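Long-range contacts in neurotoxin (Clostridium botulinum, PDB 1ZB7), which acts in the host cytosol as a zinc endopeptidase that cleaves the synaptobrevins VAMP1, VAMP2 and VAMP3, cutting VAMP2 at an Ala-Ala bond: residues N7-D12 against F88-I93; I20-F25 against V136-K141; P47-Y52 against T77-D82; P379-K384 against A419-S424. All blocks are in the same frame, centred on the assembly; numbering follows the deposited sequence.

Interaction 1 (N7-D12 against F88-I93)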
# COMPACT_ATOMS: atom_id res chain seq x y z
N ASN A 7 40.74 2.35 -4.70
CA ASN A 7 40.93 2.75 -3.33
C ASN A 7 41.51 4.14 -3.21
O ASN A 7 42.35 4.46 -3.91
CB ASN A 7 41.93 1.79 -2.61
CG ASN A 7 41.43 0.31 -2.52
OD1 ASN A 7 40.26 -0.02 -2.17
ND2 ASN A 7 42.38 -0.60 -2.78
N PHE A 8 41.11 4.90 -2.22
CA PHE A 8 41.53 6.27 -1.98
C PHE A 8 41.54 6.51 -0.50
O PHE A 8 40.79 5.85 0.25
CB PHE A 8 40.51 7.27 -2.51
CG PHE A 8 40.44 7.34 -4.04
CD1 PHE A 8 41.44 7.97 -4.77
CD2 PHE A 8 39.37 6.84 -4.71
CE1 PHE A 8 41.36 8.06 -6.15
CE2 PHE A 8 39.31 6.94 -6.09
CZ PHE A 8 40.24 7.55 -6.77
N ASN A 9 42.38 7.47 -0.09
CA ASN A 9 42.31 8.10 1.22
C ASN A 9 41.79 9.47 1.00
O ASN A 9 42.13 10.03 0.02
CB ASN A 9 43.70 8.16 1.88
CG ASN A 9 44.39 6.78 1.93
OD1 ASN A 9 43.97 5.94 2.77
ND2 ASN A 9 45.41 6.52 1.03
N TYR A 10 40.96 10.01 1.90
CA TYR A 10 40.50 11.36 1.82
C TYR A 10 41.58 12.39 1.60
O TYR A 10 41.38 13.33 0.84
CB TYR A 10 39.68 11.80 3.01
CG TYR A 10 39.01 13.13 2.72
CD1 TYR A 10 37.91 13.19 1.87
CD2 TYR A 10 39.50 14.32 3.21
CE1 TYR A 10 37.32 14.36 1.57
CE2 TYR A 10 38.87 15.53 2.91
CZ TYR A 10 37.78 15.53 2.10
OH TYR A 10 37.09 16.68 1.78
N ASN A 11 42.73 12.19 2.21
CA ASN A 11 43.84 13.15 2.13
C ASN A 11 44.79 12.99 0.98
O ASN A 11 45.70 13.80 0.82
CB ASN A 11 44.59 13.21 3.48
CG ASN A 11 45.45 11.93 3.77
OD1 ASN A 11 45.50 10.94 3.00
ND2 ASN A 11 46.09 11.96 4.93
N ASP A 12 44.55 11.98 0.14
CA ASP A 12 45.29 11.81 -1.08
C ASP A 12 45.15 13.15 -1.84
O ASP A 12 44.02 13.68 -1.93
CB ASP A 12 44.67 10.71 -1.95
CG ASP A 12 44.99 9.24 -1.49
OD1 ASP A 12 45.82 8.96 -0.56
OD2 ASP A 12 44.31 8.35 -2.08
N PHE A 88 33.66 7.60 5.53
CA PHE A 88 32.57 7.58 4.53
C PHE A 88 33.03 7.07 3.13
O PHE A 88 32.41 6.18 2.56
CB PHE A 88 32.01 8.98 4.39
CG PHE A 88 30.88 9.10 3.40
CD1 PHE A 88 29.54 9.01 3.81
CD2 PHE A 88 31.12 9.40 2.09
CE1 PHE A 88 28.54 9.25 2.88
CE2 PHE A 88 30.11 9.58 1.18
CZ PHE A 88 28.82 9.45 1.59
N LEU A 89 34.12 7.65 2.62
CA LEU A 89 34.77 7.25 1.39
C LEU A 89 35.17 5.74 1.29
O LEU A 89 34.81 5.04 0.31
CB LEU A 89 35.97 8.11 1.20
CG LEU A 89 36.89 8.00 -0.03
CD1 LEU A 89 36.09 8.07 -1.34
CD2 LEU A 89 37.90 9.15 0.07
N LYS A 90 35.85 5.27 2.32
CA LYS A 90 36.22 3.89 2.48
C LYS A 90 35.02 2.96 2.59
O LYS A 90 35.01 1.86 2.01
CB LYS A 90 37.26 3.74 3.63
CG LYS A 90 38.69 4.11 3.11
CD LYS A 90 39.60 4.55 4.17
CE LYS A 90 41.03 4.88 3.59
NZ LYS A 90 41.88 5.58 4.66
N THR A 91 34.01 3.40 3.32
CA THR A 91 32.78 2.61 3.44
C THR A 91 32.07 2.53 2.07
O THR A 91 31.63 1.49 1.68
CB THR A 91 31.81 3.21 4.49
OG1 THR A 91 32.46 3.30 5.76
CG2 THR A 91 30.57 2.41 4.62
N MET A 92 31.96 3.63 1.35
CA MET A 92 31.35 3.63 0.01
C MET A 92 32.08 2.66 -0.93
O MET A 92 31.46 1.92 -1.70
CB MET A 92 31.29 5.04 -0.61
CG MET A 92 30.31 6.03 -0.01
SD MET A 92 28.67 5.32 0.42
CE MET A 92 28.12 4.83 -1.22
N ILE A 93 33.42 2.68 -0.88
CA ILE A 93 34.21 1.80 -1.71
C ILE A 93 33.97 0.35 -1.34
O ILE A 93 33.92 -0.53 -2.23
CB ILE A 93 35.68 2.14 -1.58
CG1 ILE A 93 35.93 3.48 -2.25
CG2 ILE A 93 36.59 1.00 -2.16
CD1 ILE A 93 37.24 4.13 -1.76
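Asn9 and Lys90 form the polar end of a loop-on-helix contact in which the N-terminal residues 7-12, which precede the first strand of the large mixed sheet, lie against one side of helix 82-99. Leu89 and Ile93, one turn apart on that helix, both point at the loop. Leu89 CD2 does most of the apolar touching: it sits 3.7 Å from Tyr10 N, near the plane of the Tyr10 ring at its edge, and 4.1 Å from Phe8 CB. Ile93 CG2 meets Asn7 OD1 at 3.8 Å. Lys90 runs extended beyond CG past Phe8 O, with CE 3.5 Å from that oxygen, and its NZ donates to Asn9 OD1 at 2.8 Å, in the carbonyl plane and on a lone pair. The other end of the same amide is held: Asn9 ND2 donates to Asp12 OD1 at 2.9 Å within the type I turn 9-12, which fixes the amide's rotation. Asp86, one turn earlier on the helix, forms a salt bridge with Lys90 and accepts from Tyr10 N. Around this patch, Phe8 meets Phe37 of strand 34-38 edge-to-face and touches Ile19 of strand 19-23, while Leu89 also packs on Ile45 of strand 43-46.

Interaction 2 (I20-F25 against V136-K141)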
# COMPACT_ATOMS: atom_id res chain seq x y z
N ILE A 20 39.55 15.46 -7.67
CA ILE A 20 39.30 16.77 -8.20
C ILE A 20 38.43 17.62 -7.27
O ILE A 20 37.82 17.11 -6.26
CB ILE A 20 38.55 16.68 -9.66
CG1 ILE A 20 37.11 16.14 -9.48
CG2 ILE A 20 39.27 15.81 -10.66
CD1 ILE A 20 36.17 16.34 -10.79
N MET A 21 38.39 18.92 -7.60
CA MET A 21 37.44 19.91 -7.13
C MET A 21 36.34 20.06 -8.15
O MET A 21 36.58 20.25 -9.32
CB MET A 21 38.12 21.25 -6.87
CG MET A 21 39.20 21.20 -5.75
SD MET A 21 38.67 20.46 -4.17
CE MET A 21 37.71 21.79 -3.43
N MET A 22 35.11 19.93 -7.70
CA MET A 22 33.99 19.94 -8.58
C MET A 22 32.81 20.72 -8.01
O MET A 22 32.62 20.79 -6.83
CB MET A 22 33.54 18.50 -8.97
CG MET A 22 32.99 17.70 -7.85
SD MET A 22 31.70 16.54 -8.22
CE MET A 22 32.56 15.31 -9.24
N GLU A 23 32.04 21.29 -8.91
CA GLU A 23 30.89 22.09 -8.57
C GLU A 23 29.71 21.44 -9.29
O GLU A 23 29.52 21.61 -10.45
CB GLU A 23 31.20 23.50 -9.00
CG GLU A 23 30.47 24.55 -8.31
CD GLU A 23 29.22 24.86 -9.02
OE1 GLU A 23 29.32 25.70 -9.97
OE2 GLU A 23 28.18 24.21 -8.65
N PRO A 24 28.97 20.57 -8.59
CA PRO A 24 27.93 19.75 -9.25
C PRO A 24 26.50 20.30 -9.35
O PRO A 24 25.63 19.61 -9.83
CB PRO A 24 27.88 18.52 -8.36
CG PRO A 24 28.36 19.00 -6.99
CD PRO A 24 29.11 20.27 -7.16
N PHE A 25 26.26 21.49 -8.86
CA PHE A 25 24.92 22.10 -8.87
C PHE A 25 25.17 23.28 -9.73
O PHE A 25 26.14 24.00 -9.50
CB PHE A 25 24.49 22.50 -7.44
CG PHE A 25 24.62 21.38 -6.45
CD1 PHE A 25 23.90 20.19 -6.63
CD2 PHE A 25 25.49 21.48 -5.34
CE1 PHE A 25 24.03 19.14 -5.75
CE2 PHE A 25 25.61 20.41 -4.43
CZ PHE A 25 24.89 19.23 -4.65
N VAL A 136 23.90 16.99 -18.42
CA VAL A 136 25.04 16.30 -18.94
C VAL A 136 26.38 16.58 -18.15
O VAL A 136 27.10 15.63 -17.82
CB VAL A 136 25.25 16.56 -20.48
CG1 VAL A 136 26.60 16.01 -20.92
CG2 VAL A 136 24.14 15.88 -21.33
N SER A 137 26.66 17.87 -17.96
CA SER A 137 27.95 18.45 -17.53
C SER A 137 27.87 19.30 -16.22
O SER A 137 26.90 20.03 -15.98
CB SER A 137 28.58 19.35 -18.59
OG SER A 137 28.98 18.62 -19.79
N ILE A 138 28.90 19.13 -15.40
CA ILE A 138 29.23 19.97 -14.23
C ILE A 138 30.56 20.67 -14.45
O ILE A 138 31.27 20.42 -15.42
CB ILE A 138 29.30 19.11 -12.92
CG1 ILE A 138 30.38 18.00 -12.97
CG2 ILE A 138 27.96 18.44 -12.73
CD1 ILE A 138 30.66 17.37 -11.56
N ASN A 139 30.88 21.59 -13.56
CA ASN A 139 32.16 22.30 -13.57
C ASN A 139 33.19 21.52 -12.74
O ASN A 139 32.93 21.10 -11.61
CB ASN A 139 32.06 23.63 -12.89
CG ASN A 139 31.20 24.65 -13.63
OD1 ASN A 139 31.27 24.81 -14.83
ND2 ASN A 139 30.41 25.41 -12.85
N LYS A 140 34.35 21.39 -13.32
CA LYS A 140 35.55 20.88 -12.70
C LYS A 140 36.61 22.00 -12.70
O LYS A 140 36.79 22.75 -13.67
CB LYS A 140 36.02 19.68 -13.54
CG LYS A 140 37.54 19.34 -13.52
CD LYS A 140 37.81 18.11 -14.48
CE LYS A 140 39.14 17.45 -14.14
NZ LYS A 140 39.69 16.69 -15.35
N LYS A 141 37.38 22.07 -11.64
CA LYS A 141 38.40 23.08 -11.52
C LYS A 141 39.74 22.40 -11.58
O LYS A 141 40.05 21.61 -10.67
CB LYS A 141 38.23 23.80 -10.20
CG LYS A 141 38.75 25.15 -10.16
CD LYS A 141 38.71 25.70 -8.75
CE LYS A 141 37.53 26.62 -8.48
NZ LYS A 141 37.87 27.38 -7.25
O HOH W 1 40.76 19.44 -9.76
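Glu23 and Asn139 lie side by side and point the same way from adjacent antiparallel strands, 19-23 and 137-142, inside the large mixed sheet. Asn139 ND2 gives its N-H to Glu23 OE1 at 3.1 Å. The acceptor is in the amide plane and the donor lies above the carboxylate plane; the bond is also bent, 145° at the hydrogen. The turn of that carboxylate is less certain, since its OE2 is modelled too close to Phe25 O. Beneath them the backbone bond from Glu23 N to Asn139 O is short and straight, 2.8 Å, whereas the return bond from Asn139 N is weak.

The other face belongs to Met22, Ile138 and Lys140. Met22 has CG between its backbone N and carbonyl carbon (chi1 66°) and a bent thioether, which brings SD and CE each to 3.6 Å from Ile138 CD1. The CG2 branch of Ile138 meets Pro24 CA at 3.7 Å. Lys140 stretches out and crosses Ile20 at about a right angle, CE 3.8 Å from Ile20 CG2, to deliver NZ to Asn16 O. A water bridges Met21 N and Lys141 O.

The contact is therefore two-sided in chemistry: a mainly apolar face, where Met22, Pro24 and Ile138 are buried against Ile159 of strand 158-161, and one where Asn139 offers a neutral N-H to Glu23 OE1, which would stabilise a carboxylate without neutralising it.

Interaction 3 (P47-Y52 against T77-D82)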
# COMPACT_ATOMS: atom_id res chain seq x y z
N PRO A 47 32.42 13.06 -0.33
CA PRO A 47 32.16 12.83 1.12
C PRO A 47 31.87 14.10 1.90
O PRO A 47 32.63 14.51 2.71
CB PRO A 47 33.45 12.15 1.61
CG PRO A 47 34.28 12.00 0.49
CD PRO A 47 33.84 12.92 -0.61
N GLU A 48 30.74 14.72 1.58
CA GLU A 48 30.37 15.93 2.18
C GLU A 48 28.86 15.83 2.34
O GLU A 48 28.18 15.13 1.62
CB GLU A 48 30.58 17.14 1.26
CG GLU A 48 31.92 17.36 0.65
CD GLU A 48 32.82 18.24 1.49
OE1 GLU A 48 32.22 19.08 2.20
OE2 GLU A 48 34.09 18.11 1.35
N ARG A 49 28.36 16.67 3.20
CA ARG A 49 26.94 16.85 3.33
C ARG A 49 26.41 17.61 2.12
O ARG A 49 27.00 18.55 1.70
CB ARG A 49 26.60 17.60 4.65
CG ARG A 49 27.15 16.90 5.89
CD ARG A 49 26.48 15.58 6.23
NE ARG A 49 25.10 15.78 6.67
CZ ARG A 49 24.71 16.12 7.89
NH1 ARG A 49 25.60 16.20 8.86
NH2 ARG A 49 23.44 16.31 8.16
N PHE A 50 25.25 17.16 1.67
CA PHE A 50 24.41 17.77 0.72
C PHE A 50 23.60 18.94 1.22
O PHE A 50 22.54 18.81 1.80
CB PHE A 50 23.41 16.75 0.23
CG PHE A 50 22.61 17.25 -0.88
CD1 PHE A 50 23.12 17.17 -2.20
CD2 PHE A 50 21.38 17.84 -0.67
CE1 PHE A 50 22.36 17.64 -3.28
CE2 PHE A 50 20.62 18.34 -1.77
CZ PHE A 50 21.14 18.24 -3.07
N THR A 51 24.01 20.09 0.80
CA THR A 51 23.57 21.35 1.31
C THR A 51 22.61 22.07 0.40
O THR A 51 21.83 22.87 0.89
CB THR A 51 24.83 22.16 1.56
OG1 THR A 51 25.09 22.14 2.98
CG2 THR A 51 24.74 23.60 0.98
N TYR A 52 22.66 21.80 -0.90
CA TYR A 52 21.93 22.60 -1.87
C TYR A 52 20.43 22.42 -1.67
O TYR A 52 19.67 23.35 -1.95
CB TYR A 52 22.34 22.24 -3.31
CG TYR A 52 22.54 23.42 -4.26
CD1 TYR A 52 21.68 23.61 -5.37
CD2 TYR A 52 23.58 24.36 -4.06
CE1 TYR A 52 21.85 24.71 -6.28
CE2 TYR A 52 23.78 25.48 -4.98
CZ TYR A 52 22.91 25.65 -6.09
OH TYR A 52 23.08 26.71 -7.00
N THR A 77 26.73 16.89 12.90
CA THR A 77 28.13 16.66 13.11
C THR A 77 28.64 15.59 12.18
O THR A 77 29.84 15.39 12.07
CB THR A 77 28.23 16.23 14.57
OG1 THR A 77 28.93 17.24 15.27
CG2 THR A 77 28.81 14.81 14.82
N TYR A 78 27.73 14.89 11.49
CA TYR A 78 28.14 13.84 10.56
C TYR A 78 28.91 14.51 9.43
O TYR A 78 28.55 15.57 8.95
CB TYR A 78 26.94 13.06 10.08
CG TYR A 78 27.23 11.86 9.23
CD1 TYR A 78 27.94 10.83 9.73
CD2 TYR A 78 26.69 11.74 7.92
CE1 TYR A 78 28.20 9.72 8.99
CE2 TYR A 78 26.92 10.62 7.16
CZ TYR A 78 27.70 9.61 7.66
OH TYR A 78 27.94 8.42 6.94
N LEU A 79 29.98 13.86 9.00
CA LEU A 79 30.87 14.34 7.93
C LEU A 79 31.52 15.71 8.04
O LEU A 79 31.71 16.38 7.03
CB LEU A 79 30.16 14.28 6.55
CG LEU A 79 29.65 12.95 6.13
CD1 LEU A 79 29.22 12.97 4.73
CD2 LEU A 79 30.70 11.89 6.30
N LYS A 80 31.83 16.17 9.23
CA LYS A 80 32.53 17.43 9.43
C LYS A 80 34.02 17.34 9.50
O LYS A 80 34.66 18.29 9.13
CB LYS A 80 32.10 18.10 10.74
CG LYS A 80 30.66 18.42 10.77
CD LYS A 80 30.14 19.13 9.49
CE LYS A 80 28.85 18.46 9.00
NZ LYS A 80 27.89 19.49 8.69
N THR A 81 34.56 16.28 10.09
CA THR A 81 36.00 16.14 10.11
C THR A 81 36.49 15.31 8.94
O THR A 81 35.79 14.45 8.46
CB THR A 81 36.51 15.51 11.37
OG1 THR A 81 36.31 14.10 11.32
CG2 THR A 81 35.83 16.08 12.54
N ASP A 82 37.70 15.62 8.50
CA ASP A 82 38.44 14.81 7.56
C ASP A 82 38.55 13.32 7.86
O ASP A 82 38.47 12.50 6.91
CB ASP A 82 39.83 15.39 7.46
CG ASP A 82 39.86 16.67 6.61
OD1 ASP A 82 38.79 17.21 6.23
OD2 ASP A 82 40.98 17.12 6.27
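Arg49 reaches from an irregular run of chain, 47-52, to the type II beta turn 77-80, whose third residue, Leu79, has the positive phi (56°) such a turn calls for; Glu48 and Leu79 have the nearest CA atoms, 6.0 Å apart. Arg49 makes the largest share of the contact. Its chain bends at both chi2 and chi3 (each -69°), folding CG and CD over the turn before the guanidinium comes round to the Tyr78 carbonyl. NH1 donates to Tyr78 O at 3.0 Å, and the oxygen lies at the guanidinium edge, in its plane, although the donor is tilted 27° from the carbonyl plane. NH1 also passes 3.6 Å from Tyr78 CB.

Leu79 supplies the apolar half. Its CB rests 3.9 Å from Arg49 CD, and its CD1 reaches 3.7 Å from Glu48 C, against the main chain. Across the arginine at about a right angle comes Lys80, its CE 3.9 Å from Arg49 CG. Behind the turn, Tyr78 and Leu79 pack on Phe88 of helix 82-99, and Thr81 caps that helix by accepting from Glu84 N.

Main-chain oxygens grip the guanidinium on several sides: Asp75 O shares NH1 with Tyr78 O, while Pro163 O takes NE and Gly164 O takes NH2. One cation thus ties three loop regions together through carbonyl dipoles. Lys80 NZ stands only 4.0 Å from Arg49 NH1, a proximity of like charges that these carbonyls, with a weak bond from Lys80 NZ to Pro76 O, would help to offset.

Interaction 4 (P379-K384 against A419-S424)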
# COMPACT_ATOMS: atom_id res chain seq x y z
N PRO A 379 15.24 4.19 12.60
CA PRO A 379 16.54 3.70 12.08
C PRO A 379 17.58 3.45 13.22
O PRO A 379 17.36 3.84 14.35
CB PRO A 379 16.95 4.77 11.12
CG PRO A 379 16.34 6.06 11.70
CD PRO A 379 15.01 5.62 12.34
N ILE A 380 18.64 2.71 12.92
CA ILE A 380 19.73 2.48 13.82
C ILE A 380 21.05 2.86 13.11
O ILE A 380 21.05 3.13 11.96
CB ILE A 380 19.75 0.99 14.36
CG1 ILE A 380 19.99 0.00 13.23
CG2 ILE A 380 18.52 0.69 15.26
CD1 ILE A 380 19.87 -1.47 13.59
N LYS A 381 22.15 2.89 13.82
CA LYS A 381 23.48 3.43 13.40
C LYS A 381 24.41 2.24 13.51
O LYS A 381 24.31 1.45 14.43
CB LYS A 381 23.87 4.61 14.35
CG LYS A 381 25.31 5.21 14.31
CD LYS A 381 25.61 5.65 12.92
CE LYS A 381 26.96 6.50 12.69
NZ LYS A 381 26.68 7.51 11.62
N THR A 382 25.29 2.06 12.57
CA THR A 382 26.46 1.23 12.79
C THR A 382 27.71 2.02 12.58
O THR A 382 27.84 2.75 11.61
CB THR A 382 26.46 -0.12 11.94
OG1 THR A 382 27.69 -0.84 12.14
CG2 THR A 382 26.28 0.13 10.51
N GLU A 383 28.68 1.80 13.42
CA GLU A 383 30.03 2.36 13.30
C GLU A 383 31.03 1.27 12.83
O GLU A 383 32.19 1.55 12.74
CB GLU A 383 30.55 2.89 14.64
CG GLU A 383 29.79 4.05 15.26
CD GLU A 383 29.96 5.37 14.55
OE1 GLU A 383 30.60 5.44 13.42
OE2 GLU A 383 29.43 6.36 15.15
N LYS A 384 30.56 0.07 12.53
CA LYS A 384 31.43 -1.10 12.33
C LYS A 384 31.55 -1.67 10.91
O LYS A 384 32.03 -2.77 10.75
CB LYS A 384 30.95 -2.19 13.30
CG LYS A 384 31.21 -1.73 14.70
CD LYS A 384 31.32 -2.81 15.69
CE LYS A 384 31.39 -2.19 17.08
NZ LYS A 384 30.75 -3.06 18.03
N ALA A 419 26.62 -5.36 16.26
CA ALA A 419 26.75 -4.75 14.96
C ALA A 419 26.33 -3.27 14.92
O ALA A 419 26.74 -2.52 14.05
CB ALA A 419 26.00 -5.56 13.97
N TYR A 420 25.55 -2.83 15.91
CA TYR A 420 24.80 -1.53 15.78
C TYR A 420 24.58 -0.89 17.09
O TYR A 420 24.69 -1.51 18.09
CB TYR A 420 23.41 -1.72 15.13
CG TYR A 420 22.42 -2.40 16.03
CD1 TYR A 420 21.61 -1.67 16.92
CD2 TYR A 420 22.27 -3.77 15.99
CE1 TYR A 420 20.70 -2.33 17.81
CE2 TYR A 420 21.38 -4.43 16.82
CZ TYR A 420 20.62 -3.72 17.74
OH TYR A 420 19.77 -4.44 18.51
N GLU A 421 24.14 0.35 17.06
CA GLU A 421 23.63 0.99 18.26
C GLU A 421 22.33 1.73 17.97
O GLU A 421 22.10 2.21 16.83
CB GLU A 421 24.80 1.82 18.87
CG GLU A 421 24.93 3.22 18.41
CD GLU A 421 26.12 3.57 17.44
OE1 GLU A 421 26.89 2.70 16.91
OE2 GLU A 421 26.24 4.81 17.20
N GLU A 422 21.44 1.81 18.98
CA GLU A 422 20.16 2.49 18.87
C GLU A 422 20.46 3.99 18.82
O GLU A 422 21.50 4.41 19.27
CB GLU A 422 19.22 2.24 20.04
CG GLU A 422 18.65 0.82 20.17
CD GLU A 422 17.65 0.37 19.10
OE1 GLU A 422 16.95 1.15 18.40
OE2 GLU A 422 17.51 -0.85 19.00
N ILE A 423 19.57 4.76 18.18
CA ILE A 423 19.74 6.26 18.04
C ILE A 423 18.94 6.97 19.16
O ILE A 423 17.79 6.65 19.37
CB ILE A 423 19.33 6.70 16.63
CG1 ILE A 423 20.31 6.14 15.60
CG2 ILE A 423 19.27 8.23 16.49
CD1 ILE A 423 19.72 6.15 14.15
N SER A 424 19.55 7.85 19.94
CA SER A 424 18.82 8.62 20.97
C SER A 424 17.82 9.62 20.42
O SER A 424 17.89 10.06 19.25
CB SER A 424 19.79 9.38 21.90
OG SER A 424 20.59 10.31 21.20
O HOH W 2 17.14 3.62 16.94
O HOH W 3 28.30 0.43 16.06
O HOH W 4 28.15 -1.45 17.80
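Ile380 and Tyr420 both hold their gamma carbons between backbone N and carbonyl carbon, CG1 of Ile380 at chi1 64° and CG of Tyr420 at chi1 72°, and this puts the isoleucine CD1 over one face of the tyrosine ring. The result is a CH-pi contact, CD1 lying 4.0 Å from the ring centroid and displaced toward the rim near CG. Ile380 CG2 goes another way, touching Glu422 OE1 at 3.5 Å.

Lys381 and Glu421 make the antiparallel hydrogen-bonded pair that joins strand 377-381 to the short outermost strand 421-422. Lys381 N donates to Glu421 O at 3.1 Å, and Glu421 N to Lys381 O at 2.9 Å. Their side chains run side by side, but it is the methylene CG of Lys381 that meets Glu421 OE2, at 3.1 Å; the ammonium goes on to Ser198 OG. At the other end of the pairing, Ile423 CD1 presses on Pro379 O at 3.3 Å.

Beyond the strand, Thr382 OG1 donates to Ala419 O at 2.7 Å, nearly along the C=O axis, and accepts from Lys384 N in an ST turn, so one hydroxyl links the two segments and shapes the turn. A water joins Pro379 O, Glu422 OE1 and Ile423 N, and another connects Glu383 N with Glu421 OE1. Glu422 has its salt bridge with Lys413. Glu383 and Glu421 bring their OE2 atoms within 4.1 Å, which would tend to raise the proton affinity of one or both carboxylates, while backbone bonds and ordered water hold this sheet edge together.

How the interactions relate
From the N terminus, interaction 1 opens first and closes when the chain reaches helix 82-99, bringing the initial loop onto that helix. Interaction 2 opens within the span that interaction 1 encloses, on strand 19-23, and closes much later, at strand 137-142, so the two cross. Interaction 3 opens and closes inside both, its turn leading directly into helix 82-99. It touches interaction 1 through Phe88 on Pro47 and a weak Tyr10-Glu48 hydrogen bond, and interaction 2 through Phe25, which packs on Phe50 and Tyr52. Interaction 4 follows in series and adds the outermost strand, 421-422, to the four-stranded sheet; Tyr78 meets Lys381 there, so 77-82 connects the helix region with that second sheet.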